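Local coordinates for protein xyloglucanase (Paenibacillus pabuli, PDB 2JEP) that hydrolyses the plant cell-wall polysaccharide xyloglucan, and belongs to the family 5 glycoside hydrolases, at residues T330-S335 and G367-A372; D328-S331 and N336-Y339; W269-A272 and N278-Q281; A284-T287 and K291-T294. All blocks are in the same frame, centred on the assembly; numbering follows the deposited sequence. Where two conformers were deposited one is given.

Contact 1 (T330-S335 and G367-A372); sequences TSYDSS and GQHGFA
Ser-331 and Tyr-332 meet Gln-368 and His-369 through two side-chain hydrogen bonds, an example of two surface loops joined by the ends of a few polar residues. In the first, NE2 of Gln-368 donates to OG of Ser-331 over 2.9 Å. The bond is nearly straight (166°), and the hydroxyl lies close to the plane of the amide. Gln-368 spans the distance because its CG is anti to the backbone N (chi1 -176°) and the chain stays extended beyond it. In the second, OH of Tyr-332 and NE2 of His-369 are 2.7 Å apart, with the phenol oxygen at the imidazole edge.

The rings that carry these two atoms also touch, rim to rim, with centroids 5.7 Å apart and planes at 24°, so neither lies over the other. One imidazole face is instead covered by CG of Gln-368, 3.5 Å above the plane of His-369. With a leucine in place of Tyr-332 the phenol oxygen is gone, and NE2 of His-369 would probably lose its mate on this loop and the imidazole some of its fixed orientation.

Asp-333 makes a capping bond ahead of the turn into helix 336-353: its OD1 accepts from N of Ser-335 at 2.9 Å and from OG of Ser-335 at 2.7 Å, both on the same face of the carboxylate.

Gly-367 to Gly-370 form a type II beta turn, and the contact joins loops that follow adjacent strands, 319-324 and 357-362, of the TIM barrel.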
ATOM      1  N   THR A 330       7.639 -17.214 -15.680  1.00  6.50           N
ATOM      2  CA  THR A 330       7.675 -17.767 -17.033  1.00  6.68           C
ATOM      3  C   THR A 330       9.000 -18.458 -17.376  1.00  7.02           C
ATOM      4  O   THR A 330       9.015 -19.282 -18.297  1.00  8.17           O
ATOM      5  CB  THR A 330       7.404 -16.687 -18.098  1.00  6.99           C
ATOM      6  OG1 THR A 330       8.375 -15.636 -18.001  1.00  7.89           O
ATOM      7  CG2 THR A 330       5.991 -16.138 -17.984  1.00  8.43           C
ATOM      8  N   SER A 331      10.060 -18.193 -16.603  1.00  6.81           N
ATOM      9  CA  SER A 331      11.341 -18.893 -16.766  1.00  6.90           C
ATOM     10  C   SER A 331      11.282 -20.326 -16.239  1.00  7.89           C
ATOM     11  O   SER A 331      12.165 -21.133 -16.527  1.00  8.66           O
ATOM     12  CB  SER A 331      12.478 -18.149 -16.062  1.00  7.89           C
ATOM     13  OG  SER A 331      12.289 -18.070 -14.660  1.00  8.72           O
ATOM     14  N   TYR A 332      10.254 -20.629 -15.453  1.00  7.94           N
ATOM     15  CA  TYR A 332      10.056 -21.966 -14.883  1.00  7.92           C
ATOM     16  C   TYR A 332       8.929 -22.723 -15.585  1.00  8.28           C
ATOM     17  O   TYR A 332       8.997 -23.942 -15.724  1.00 10.21           O
ATOM     18  CB  TYR A 332       9.719 -21.846 -13.399  1.00  8.68           C
ATOM     19  CG  TYR A 332      10.731 -21.086 -12.546  1.00  7.87           C
ATOM     20  CD1 TYR A 332      11.973 -21.621 -12.239  1.00  9.28           C
ATOM     21  CD2 TYR A 332      10.434 -19.859 -12.012  1.00  8.85           C
ATOM     22  CE1 TYR A 332      12.870 -20.940 -11.422  1.00 10.64           C
ATOM     23  CE2 TYR A 332      11.302 -19.172 -11.228  1.00  8.65           C
ATOM     24  CZ  TYR A 332      12.526 -19.718 -10.919  1.00  9.04           C
ATOM     25  OH  TYR A 332      13.395 -19.067 -10.074  1.00 10.04           O
ATOM     26  N   ASP A 333       7.861 -22.012 -15.932  1.00  7.26           N
ATOM     27  CA  ASP A 333       6.639 -22.587 -16.514  1.00  7.49           C
ATOM     28  C   ASP A 333       6.183 -21.617 -17.597  1.00  7.27           C
ATOM     29  O   ASP A 333       5.782 -20.496 -17.295  1.00  7.26           O
ATOM     30  CB  ASP A 333       5.588 -22.722 -15.413  1.00  7.66           C
ATOM     31  CG  ASP A 333       4.254 -23.273 -15.893  1.00  8.19           C
ATOM     32  OD1 ASP A 333       4.019 -23.336 -17.131  1.00  9.00           O
ATOM     33  OD2 ASP A 333       3.423 -23.597 -15.021  1.00  8.82           O
ATOM     34  N   SER A 334       6.260 -22.040 -18.857  1.00  6.66           N
ATOM     35  CA  SER A 334       5.918 -21.164 -19.952  1.00  6.98           C
ATOM     36  C   SER A 334       4.462 -20.729 -19.980  1.00  7.62           C
ATOM     37  O   SER A 334       4.121 -19.796 -20.708  1.00  8.15           O
ATOM     38  CB  SER A 334       6.310 -21.768 -21.296  1.00  7.73           C
ATOM     39  OG  SER A 334       5.577 -22.964 -21.524  1.00  8.77           O
ATOM     40  N   SER A 335       3.620 -21.357 -19.163  1.00  7.26           N
ATOM     41  CA  SER A 335       2.220 -20.943 -19.017  1.00  7.36           C
ATOM     42  C   SER A 335       1.943 -19.997 -17.847  1.00  6.86           C
ATOM     43  O   SER A 335       0.809 -19.629 -17.625  1.00  7.71           O
ATOM     44  CB  SER A 335       1.308 -22.144 -18.914  1.00  7.95           C
ATOM     45  OG  SER A 335       1.418 -22.849 -17.684  1.00  9.19           O
ATOM     46  N   GLY A 367      11.280  -9.274 -15.823  1.00  9.08           N
ATOM     47  CA  GLY A 367      12.217 -10.363 -15.883  1.00  8.78           C
ATOM     48  C   GLY A 367      11.912 -11.357 -14.784  1.00  7.77           C
ATOM     49  O   GLY A 367      10.821 -11.372 -14.223  1.00  8.52           O
ATOM     50  N   GLN A 368      12.878 -12.204 -14.486  1.00  8.13           N
ATOM     51  CA  GLN A 368      12.649 -13.309 -13.580  1.00  7.91           C
ATOM     52  C   GLN A 368      12.275 -12.783 -12.193  1.00  7.91           C
ATOM     53  O   GLN A 368      13.019 -12.006 -11.597  1.00 10.02           O
ATOM     54  CB  GLN A 368      13.875 -14.224 -13.499  1.00  8.26           C
ATOM     55  CG  GLN A 368      13.612 -15.436 -12.643  1.00  8.58           C
ATOM     56  CD  GLN A 368      14.810 -16.361 -12.557  1.00  9.81           C
ATOM     57  OE1 GLN A 368      15.874 -15.992 -12.022  1.00 12.02           O
ATOM     58  NE2 GLN A 368      14.656 -17.563 -13.093  1.00 10.13           N
ATOM     59  N   HIS A 369      11.111 -13.208 -11.703  1.00  6.78           N
ATOM     60  CA  HIS A 369      10.572 -12.830 -10.412  1.00  7.45           C
ATOM     61  C   HIS A 369      10.046 -11.397 -10.378  1.00  7.26           C
ATOM     62  O   HIS A 369       9.791 -10.853  -9.300  1.00  7.82           O
ATOM     63  CB  HIS A 369      11.547 -13.066  -9.250  1.00  8.15           C
ATOM     64  CG  HIS A 369      12.206 -14.407  -9.245  1.00  8.20           C
ATOM     65  ND1 HIS A 369      13.539 -14.562  -8.961  1.00  9.60           N
ATOM     66  CD2 HIS A 369      11.721 -15.652  -9.477  1.00  8.08           C
ATOM     67  CE1 HIS A 369      13.857 -15.847  -9.038  1.00  9.22           C
ATOM     68  NE2 HIS A 369      12.767 -16.533  -9.343  1.00  8.81           N
ATOM     69  N   GLY A 370       9.859 -10.788 -11.545  1.00  7.12           N
ATOM     70  CA  GLY A 370       9.378  -9.416 -11.615  1.00  7.48           C
ATOM     71  C   GLY A 370       7.885  -9.286 -11.414  1.00  7.41           C
ATOM     72  O   GLY A 370       7.109 -10.237 -11.567  1.00  7.27           O
ATOM     73  N   PHE A 371       7.477  -8.065 -11.074  1.00  6.95           N
ATOM     74  CA  PHE A 371       6.063  -7.713 -10.954  1.00  6.86           C
ATOM     75  C   PHE A 371       5.590  -6.685 -12.003  1.00  7.41           C
ATOM     76  O   PHE A 371       4.420  -6.328 -12.023  1.00  7.00           O
ATOM     77  CB  PHE A 371       5.763  -7.088  -9.592  1.00  6.94           C
ATOM     78  CG  PHE A 371       5.737  -8.022  -8.423  1.00  7.22           C
ATOM     79  CD1 PHE A 371       4.568  -8.687  -8.086  1.00  7.16           C
ATOM     80  CD2 PHE A 371       6.816  -8.111  -7.571  1.00  7.38           C
ATOM     81  CE1 PHE A 371       4.505  -9.457  -6.938  1.00  6.86           C
ATOM     82  CE2 PHE A 371       6.756  -8.879  -6.409  1.00  7.82           C
ATOM     83  CZ  PHE A 371       5.587  -9.541  -6.101  1.00  7.32           C
ATOM     84  N   ALA A 372       6.479  -6.159 -12.831  1.00  7.40           N
ATOM     85  CA  ALA A 372       6.110  -5.039 -13.664  1.00  7.47           C
ATOM     86  C   ALA A 372       5.068  -5.367 -14.734  1.00  6.81           C
ATOM     87  O   ALA A 372       5.096  -6.442 -15.341  1.00  7.33           O
ATOM     88  CB  ALA A 372       7.356  -4.513 -14.335  1.00  8.54           C
TER

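Contact 2 (D328-S331 and N336-Y339); sequences DKTS and NNVY
Chi1 of Asn-336, 174°, swings CG clear of its own N and across to the loop backbone, where OD1 accepts from N of Lys-329 at 2.8 Å. The bond is fairly straight (159°), but the donor sits well above the carbonyl plane, 61° out of it. The same amide rests against the lysine, CB of Lys-329 being 3.6 Å from CG of Asn-336, while ND2 of Asn-336 binds O of Thr-280.

The two branches of Thr-330 do different work. OG1 donates to OD1 of Asp-328 at 2.7 Å, on the side of the other carboxylate oxygen, and CG2 packs 3.4 Å from ND2 of Asn-337. OD1 of Asp-328 also takes N of Thr-330 at 2.9 Å, forming an Asx turn, so two donors from one residue grip this oxygen. Its companion, OD2 of Asp-328, accepts from a water at 2.8 Å that in turn accepts from ND2 of Asn-337. The other amide atom, OD1 of Asn-337, is bonded by NE of Arg-340.

The loop thus folds back on residues 336-339 of helix 336-353, on its way from strand 319-324, and sends NZ of Lys-329 to backbone carbonyls at and just after helix 269-272, including Asp-270 O.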
ATOM      1  N   ASP A 328       6.814 -13.031 -11.810  1.00  6.86           N
ATOM      2  CA  ASP A 328       6.982 -13.649 -13.124  1.00  6.79           C
ATOM      3  C   ASP A 328       7.791 -14.926 -13.033  1.00  7.21           C
ATOM      4  O   ASP A 328       8.994 -14.893 -12.769  1.00  7.24           O
ATOM      5  CB  ASP A 328       7.648 -12.643 -14.054  1.00  6.82           C
ATOM      6  CG  ASP A 328       7.781 -13.113 -15.496  1.00  7.19           C
ATOM      7  OD1 ASP A 328       7.741 -14.336 -15.735  1.00  8.16           O
ATOM      8  OD2 ASP A 328       7.951 -12.209 -16.360  1.00  7.48           O
ATOM      9  N   LYS A 329       7.106 -16.050 -13.264  1.00  6.36           N
ATOM     10  CA  LYS A 329       7.720 -17.389 -13.239  1.00  6.61           C
ATOM     11  C   LYS A 329       7.711 -18.031 -14.621  1.00  6.44           C
ATOM     12  O   LYS A 329       7.793 -19.254 -14.721  1.00  6.77           O
ATOM     13  CB  LYS A 329       7.054 -18.290 -12.178  1.00  6.53           C
ATOM     14  CG  LYS A 329       7.248 -17.779 -10.774  1.00  7.08           C
ATOM     15  CD  LYS A 329       6.714 -18.735  -9.744  1.00  7.99           C
ATOM     16  CE  LYS A 329       6.834 -18.197  -8.346  1.00  7.81           C
ATOM     17  NZ  LYS A 329       6.634 -19.284  -7.317  1.00  8.19           N
ATOM     18  N   THR A 330       7.639 -17.214 -15.680  1.00  6.50           N
ATOM     19  CA  THR A 330       7.675 -17.767 -17.033  1.00  6.68           C
ATOM     20  C   THR A 330       9.000 -18.458 -17.376  1.00  7.02           C
ATOM     21  O   THR A 330       9.015 -19.282 -18.297  1.00  8.17           O
ATOM     22  CB  THR A 330       7.404 -16.687 -18.098  1.00  6.99           C
ATOM     23  OG1 THR A 330       8.375 -15.636 -18.001  1.00  7.89           O
ATOM     24  CG2 THR A 330       5.991 -16.138 -17.984  1.00  8.43           C
ATOM     25  N   SER A 331      10.060 -18.193 -16.603  1.00  6.81           N
ATOM     26  CA  SER A 331      11.341 -18.893 -16.766  1.00  6.90           C
ATOM     27  C   SER A 331      11.282 -20.326 -16.239  1.00  7.89           C
ATOM     28  O   SER A 331      12.165 -21.133 -16.527  1.00  8.66           O
ATOM     29  CB  SER A 331      12.478 -18.149 -16.062  1.00  7.89           C
ATOM     30  OG  SER A 331      12.289 -18.070 -14.660  1.00  8.72           O
ATOM     31  N   ASN A 336       2.975 -19.575 -17.122  1.00  6.94           N
ATOM     32  CA  ASN A 336       2.746 -18.838 -15.886  1.00  6.85           C
ATOM     33  C   ASN A 336       1.902 -17.597 -16.041  1.00  6.94           C
ATOM     34  O   ASN A 336       1.127 -17.267 -15.143  1.00  6.96           O
ATOM     35  CB  ASN A 336       4.083 -18.533 -15.220  1.00  7.34           C
ATOM     36  CG  ASN A 336       3.964 -17.632 -14.000  1.00  6.72           C
ATOM     37  OD1 ASN A 336       4.427 -16.480 -14.041  1.00  7.25           O
ATOM     38  ND2 ASN A 336       3.402 -18.149 -12.898  1.00  6.82           N
ATOM     39  N   ASN A 337       2.039 -16.865 -17.145  1.00  7.22           N
ATOM     40  CA  ASN A 337       1.278 -15.620 -17.261  1.00  7.30           C
ATOM     41  C   ASN A 337      -0.231 -15.849 -17.338  1.00  7.50           C
ATOM     42  O   ASN A 337      -0.999 -14.964 -16.972  1.00  8.25           O
ATOM     43  CB  ASN A 337       1.769 -14.757 -18.420  1.00  8.09           C
ATOM     44  CG  ASN A 337       2.979 -13.929 -18.069  1.00  8.17           C
ATOM     45  OD1 ASN A 337       3.154 -13.541 -16.925  1.00  9.82           O
ATOM     46  ND2 ASN A 337       3.845 -13.682 -19.045  1.00  9.39           N
ATOM     47  N   VAL A 338      -0.662 -17.026 -17.786  1.00  7.60           N
ATOM     48  CA  VAL A 338      -2.078 -17.343 -17.722  1.00  8.18           C
ATOM     49  C   VAL A 338      -2.565 -17.217 -16.289  1.00  6.99           C
ATOM     50  O   VAL A 338      -3.642 -16.668 -16.025  1.00  7.68           O
ATOM     51  CB  VAL A 338      -2.349 -18.808 -18.230  1.00  8.38           C
ATOM     52  CG1 VAL A 338      -3.799 -19.216 -18.039  1.00  9.68           C
ATOM     53  CG2 VAL A 338      -1.924 -18.945 -19.720  1.00  9.87           C
ATOM     54  N   TYR A 339      -1.763 -17.715 -15.357  1.00  6.99           N
ATOM     55  CA  TYR A 339      -2.144 -17.716 -13.941  1.00  6.40           C
ATOM     56  C   TYR A 339      -1.933 -16.396 -13.238  1.00  6.47           C
ATOM     57  O   TYR A 339      -2.692 -16.055 -12.339  1.00  7.12           O
ATOM     58  CB  TYR A 339      -1.508 -18.925 -13.191  1.00  6.97           C
ATOM     59  CG  TYR A 339      -1.807 -20.157 -14.005  1.00  6.45           C
ATOM     60  CD1 TYR A 339      -3.124 -20.570 -14.169  1.00  7.26           C
ATOM     61  CD2 TYR A 339      -0.833 -20.738 -14.801  1.00  7.34           C
ATOM     62  CE1 TYR A 339      -3.456 -21.570 -15.031  1.00  8.10           C
ATOM     63  CE2 TYR A 339      -1.158 -21.770 -15.670  1.00  7.68           C
ATOM     64  CZ  TYR A 339      -2.476 -22.157 -15.796  1.00  8.11           C
ATOM     65  OH  TYR A 339      -2.859 -23.145 -16.689  1.00  9.74           O
TER
HETATM   66  O   HOH W   1       6.358 -12.324 -18.644  1.00  9.19           O

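Contact 3 (W269-A272 and N278-Q281); sequences WDFA and NITQ
The backbones of Phe-271 and Ile-279 pass with their CA atoms 5.1 Å apart and no direct hydrogen bond between the segments; a water spans the interval, 2.8 Å from O of Asp-270 and 2.9 Å from N of Ile-279.

CB of Ile-279 is directed toward the short helix, and its branches divide between two residues. CG2 lies 3.7 Å from CB of Phe-271, whereas CG1 comes 3.6 Å from OD2 of Asp-270, an apolar touch beside a carboxylate whose OD1 is bonded by OG of Ser-293. This packing belongs to the loop after barrel strand 259-265, where the one-turn helix 269-272 is lined by the chain that follows it.

Chi1 of 171° puts CG of Phe-271 opposite its own N and sends the ring toward the backbone of the other segment. CE1 of Phe-271 meets O of Thr-280 edge-on at 3.6 Å, and CD1 of Phe-271 lies 3.5 Å from O of Gln-281. With an alanine here the ring is lost, which is likely to open a gap between these carbonyls and Tyr-339 of helix 336-353. The ring of Trp-282 also meets that of Phe-271, their planes inclined at about 30°.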
ATOM      1  N   TRP A 269       1.666 -17.605  -0.850  1.00  7.22           N
ATOM      2  CA  TRP A 269       2.989 -17.061  -1.157  1.00  7.67           C
ATOM      3  C   TRP A 269       3.783 -17.954  -2.083  1.00  7.79           C
ATOM      4  O   TRP A 269       4.545 -17.472  -2.917  1.00  7.87           O
ATOM      5  CB  TRP A 269       3.774 -16.871   0.135  1.00  8.13           C
ATOM      6  CG  TRP A 269       5.106 -16.209  -0.042  1.00  8.25           C
ATOM      7  CD1 TRP A 269       6.332 -16.788   0.111  1.00  8.58           C
ATOM      8  CD2 TRP A 269       5.340 -14.849  -0.421  1.00  7.81           C
ATOM      9  NE1 TRP A 269       7.322 -15.867  -0.151  1.00  9.02           N
ATOM     10  CE2 TRP A 269       6.739 -14.675  -0.491  1.00  8.56           C
ATOM     11  CE3 TRP A 269       4.503 -13.765  -0.753  1.00  8.91           C
ATOM     12  CZ2 TRP A 269       7.324 -13.449  -0.803  1.00  8.90           C
ATOM     13  CZ3 TRP A 269       5.099 -12.540  -1.073  1.00  9.35           C
ATOM     14  CH2 TRP A 269       6.501 -12.401  -1.079  1.00  8.92           C
ATOM     15  N   ASP A 270       3.628 -19.267  -1.955  1.00  7.42           N
ATOM     16  CA  ASP A 270       4.380 -20.172  -2.785  1.00  7.51           C
ATOM     17  C   ASP A 270       4.164 -19.903  -4.278  1.00  7.14           C
ATOM     18  O   ASP A 270       5.112 -20.001  -5.060  1.00  8.10           O
ATOM     19  CB  ASP A 270       4.206 -21.647  -2.368  1.00  7.74           C
ATOM     20  CG  ASP A 270       2.772 -22.193  -2.422  1.00  8.76           C
ATOM     21  OD1 ASP A 270       1.816 -21.478  -2.753  1.00  8.41           O
ATOM     22  OD2 ASP A 270       2.646 -23.406  -2.055  1.00  9.34           O
ATOM     23  N   PHE A 271       2.943 -19.517  -4.642  1.00  7.61           N
ATOM     24  CA  PHE A 271       2.655 -19.055  -5.993  1.00  6.82           C
ATOM     25  C   PHE A 271       3.090 -17.627  -6.250  1.00  7.15           C
ATOM     26  O   PHE A 271       3.759 -17.338  -7.243  1.00  7.78           O
ATOM     27  CB  PHE A 271       1.139 -19.176  -6.276  1.00  6.95           C
ATOM     28  CG  PHE A 271       0.703 -18.523  -7.556  1.00  7.32           C
ATOM     29  CD1 PHE A 271       1.096 -19.032  -8.780  1.00  7.15           C
ATOM     30  CD2 PHE A 271      -0.034 -17.352  -7.534  1.00  7.02           C
ATOM     31  CE1 PHE A 271       0.734 -18.398  -9.975  1.00  7.33           C
ATOM     32  CE2 PHE A 271      -0.383 -16.698  -8.709  1.00  7.56           C
ATOM     33  CZ  PHE A 271       0.009 -17.224  -9.945  1.00  7.82           C
ATOM     34  N   ALA A 272       2.657 -16.725  -5.366  1.00  7.03           N
ATOM     35  CA  ALA A 272       2.692 -15.302  -5.674  1.00  6.60           C
ATOM     36  C   ALA A 272       4.042 -14.646  -5.472  1.00  7.47           C
ATOM     37  O   ALA A 272       4.369 -13.685  -6.193  1.00  7.56           O
ATOM     38  CB  ALA A 272       1.638 -14.555  -4.866  1.00  7.96           C
ATOM     39  N   ASN A 278       8.673 -23.925  -7.814  1.00  9.57           N
ATOM     40  CA  ASN A 278       7.895 -25.020  -7.214  1.00 10.32           C
ATOM     41  C   ASN A 278       6.413 -24.909  -7.596  1.00  9.83           C
ATOM     42  O   ASN A 278       5.773 -25.904  -7.952  1.00 12.03           O
ATOM     43  CB  ASN A 278       8.007 -25.030  -5.688  1.00 11.62           C
ATOM     44  CG  ASN A 278       9.417 -25.282  -5.181  1.00 15.52           C
ATOM     45  OD1 ASN A 278      10.288 -25.748  -5.922  1.00 17.58           O
ATOM     46  ND2 ASN A 278       9.624 -25.024  -3.874  1.00 17.98           N
ATOM     47  N   ILE A 279       5.856 -23.702  -7.496  1.00  8.52           N
ATOM     48  CA  ILE A 279       4.440 -23.446  -7.749  1.00  8.29           C
ATOM     49  C   ILE A 279       4.357 -22.290  -8.744  1.00  7.85           C
ATOM     50  O   ILE A 279       4.824 -21.172  -8.476  1.00  8.33           O
ATOM     51  CB  ILE A 279       3.692 -23.070  -6.452  1.00  7.83           C
ATOM     52  CG1 ILE A 279       3.805 -24.180  -5.400  1.00  9.19           C
ATOM     53  CG2 ILE A 279       2.236 -22.722  -6.762  1.00  9.20           C
ATOM     54  CD1 ILE A 279       3.200 -25.547  -5.794  1.00  9.86           C
ATOM     55  N   THR A 280       3.741 -22.566  -9.894  1.00  7.90           N
ATOM     56  CA  THR A 280       3.679 -21.623 -10.993  1.00  6.95           C
ATOM     57  C   THR A 280       2.258 -21.398 -11.535  1.00  6.69           C
ATOM     58  O   THR A 280       2.085 -20.656 -12.500  1.00  7.19           O
ATOM     59  CB  THR A 280       4.587 -22.109 -12.135  1.00  7.51           C
ATOM     60  OG1 THR A 280       4.184 -23.435 -12.478  1.00  8.57           O
ATOM     61  CG2 THR A 280       6.066 -22.097 -11.719  1.00  8.81           C
ATOM     62  N   GLN A 281       1.257 -22.024 -10.905  1.00  6.65           N
ATOM     63  CA  GLN A 281      -0.116 -21.942 -11.368  1.00  6.57           C
ATOM     64  C   GLN A 281      -1.029 -21.706 -10.177  1.00  6.62           C
ATOM     65  O   GLN A 281      -0.666 -21.991  -9.046  1.00  7.65           O
ATOM     66  CB  GLN A 281      -0.526 -23.228 -12.112  1.00  7.06           C
ATOM     67  CG  GLN A 281       0.515 -23.663 -13.151  1.00  7.06           C
ATOM     68  CD  GLN A 281       0.056 -24.787 -14.019  1.00  7.26           C
ATOM     69  OE1 GLN A 281      -1.021 -25.383 -13.825  1.00  7.81           O
ATOM     70  NE2 GLN A 281       0.871 -25.099 -15.008  1.00  7.92           N
TER
HETATM   71  O   HOH W   2       7.170 -21.684  -5.825  1.00  9.76           O

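Contact 4 (A284-T287 and K291-T294); sequences ATST and KKST
Within the surface loop between helices 269-272 and 298-313, Lys-292 lies alongside Ser-286, illustrating how a lysine stem can pack while its charged end is bound through a water to carbonyls of the serine's segment. All four torsions of Lys-292 are near 180°, and successive methylenes pass the serine. OG of Ser-286 is 3.5 Å from CB of Lys-292, and CB of Ser-286 is 3.7 Å from CD of Lys-292. This is van der Waals packing: the hydroxyl of Ser-286 has its hydrogen bond with OE1 of Gln-281.

At the far end NZ of Lys-292 comes 4.2 Å from CA of Ala-284. A water accepts from NZ of Lys-292 at 2.9 Å and donates to O of Ala-284 at 3.1 Å and to O of Ser-286 at 3.0 Å. Both of its protons are thus spent on carbonyls of one segment, and the ammonium would probably strengthen that donation. NZ has a further, weak bond to O of Gly-283.

Around this pair, Ala-284 N binds Glu-298 at the start of helix 298-313, Thr-285 O binds Tyr-339 of helix 336-353, and backbone bonds of Lys-291 with Thr-280 and Gln-281 tie segment 291-294 to the loop after helix 269-272.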
ATOM      1  N   ALA A 284      -8.691 -22.440 -10.662  1.00  8.23           N
ATOM      2  CA  ALA A 284      -9.347 -23.590 -11.282  1.00  8.63           C
ATOM      3  C   ALA A 284      -8.802 -23.934 -12.649  1.00  9.17           C
ATOM      4  O   ALA A 284      -8.880 -25.100 -13.044  1.00  9.73           O
ATOM      5  CB  ALA A 284     -10.851 -23.336 -11.387  1.00 10.42           C
ATOM      6  N   THR A 285      -8.250 -22.955 -13.361  1.00  8.52           N
ATOM      7  CA  THR A 285      -7.757 -23.216 -14.710  1.00  8.29           C
ATOM      8  C   THR A 285      -6.332 -23.772 -14.754  1.00  7.95           C
ATOM      9  O   THR A 285      -5.829 -24.076 -15.832  1.00  8.81           O
ATOM     10  CB  THR A 285      -7.864 -22.000 -15.628  1.00  8.61           C
ATOM     11  OG1 THR A 285      -6.922 -20.999 -15.220  1.00  9.04           O
ATOM     12  CG2 THR A 285      -9.304 -21.439 -15.651  1.00  9.77           C
ATOM     13  N   SER A 286      -5.683 -23.944 -13.599  1.00  7.80           N
ATOM     14  CA  SER A 286      -4.409 -24.655 -13.550  1.00  7.64           C
ATOM     15  C   SER A 286      -4.524 -25.985 -14.283  1.00  7.77           C
ATOM     16  O   SER A 286      -5.548 -26.671 -14.180  1.00  8.27           O
ATOM     17  CB  SER A 286      -3.985 -24.859 -12.105  1.00  8.21           C
ATOM     18  OG  SER A 286      -2.947 -25.792 -11.968  1.00  8.61           O
ATOM     19  N   THR A 287      -3.478 -26.338 -15.031  1.00  7.27           N
ATOM     20  CA  THR A 287      -3.473 -27.543 -15.839  1.00  7.56           C
ATOM     21  C   THR A 287      -2.627 -28.694 -15.307  1.00  7.40           C
ATOM     22  O   THR A 287      -2.677 -29.801 -15.867  1.00  8.90           O
ATOM     23  CB  THR A 287      -2.967 -27.254 -17.283  1.00  7.45           C
ATOM     24  OG1 THR A 287      -1.612 -26.782 -17.201  1.00  9.21           O
ATOM     25  CG2 THR A 287      -3.852 -26.241 -17.981  1.00  9.34           C
ATOM     26  N   LYS A 291       2.083 -28.219 -10.065  1.00  7.96           N
ATOM     27  CA  LYS A 291       2.532 -26.837 -10.185  0.50  7.68           C
ATOM     28  C   LYS A 291       1.573 -25.847  -9.526  1.00  7.65           C
ATOM     29  O   LYS A 291       1.724 -24.641  -9.684  1.00  8.49           O
ATOM     30  CB  LYS A 291       2.764 -26.508 -11.659  0.50  8.07           C
ATOM     31  CG  LYS A 291       3.743 -27.480 -12.337  0.50  8.86           C
ATOM     32  CD  LYS A 291       3.993 -27.109 -13.812  0.50  7.18           C
ATOM     33  CE  LYS A 291       4.900 -28.091 -14.524  0.50 10.33           C
ATOM     34  NZ  LYS A 291       5.276 -27.629 -15.898  0.50 13.75           N
ATOM     35  N   LYS A 292       0.592 -26.369  -8.789  1.00  7.41           N
ATOM     36  CA  LYS A 292      -0.480 -25.587  -8.169  1.00  7.25           C
ATOM     37  C   LYS A 292      -0.388 -25.787  -6.663  1.00  7.23           C
ATOM     38  O   LYS A 292      -0.092 -26.902  -6.197  1.00  8.61           O
ATOM     39  CB  LYS A 292      -1.836 -26.095  -8.670  1.00  7.99           C
ATOM     40  CG  LYS A 292      -3.027 -25.315  -8.203  1.00  8.03           C
ATOM     41  CD  LYS A 292      -4.336 -26.006  -8.635  1.00  7.83           C
ATOM     42  CE  LYS A 292      -5.523 -25.137  -8.387  1.00  8.55           C
ATOM     43  NZ  LYS A 292      -6.827 -25.803  -8.777  1.00  9.12           N
ATOM     44  N   SER A 293      -0.652 -24.742  -5.882  1.00  7.77           N
ATOM     45  CA  SER A 293      -0.648 -24.884  -4.428  1.00  7.92           C
ATOM     46  C   SER A 293      -1.751 -25.855  -3.995  1.00  8.66           C
ATOM     47  O   SER A 293      -2.668 -26.164  -4.756  1.00  9.75           O
ATOM     48  CB  SER A 293      -0.897 -23.529  -3.757  1.00  7.91           C
ATOM     49  OG  SER A 293      -0.044 -22.523  -4.271  1.00  7.87           O
ATOM     50  N   THR A 294      -1.674 -26.298  -2.745  1.00  8.68           N
ATOM     51  CA  THR A 294      -2.699 -27.185  -2.179  1.00  9.44           C
ATOM     52  C   THR A 294      -3.717 -26.424  -1.341  1.00  9.14           C
ATOM     53  O   THR A 294      -4.647 -27.027  -0.807  1.00  9.95           O
ATOM     54  CB  THR A 294      -2.059 -28.283  -1.340  1.00 10.06           C
ATOM     55  OG1 THR A 294      -1.190 -27.691  -0.388  1.00 13.28           O
ATOM     56  CG2 THR A 294      -1.276 -29.240  -2.241  1.00 12.77           C
TER
HETATM   57  O   HOH W   3      -6.856 -26.781 -11.499  1.00 10.02           O

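Overall arrangement
All four contacts lie on the same side of the chain's centre, about 22 to 28 Å from it. Along the sequence contact 3 comes first, then contact 4, both in the connection between strands 259-265 and 319-324; contacts 2 and 1 follow, starting from the same loop after strand 319-324, their centres about 5 Å apart. Contact 1 then reaches the loop after strand 357-362. Contacts 3 and 4 are about 9 Å apart, and contacts 1 and 4, the most distant pair, about 16 Å. Asp-333, bound to Thr-280 and Gln-281, ties contact 1 to contact 3. Loops after three successive strands thereby form one network at the barrel's C-terminal end, where family 5 hydrolases carry their active site.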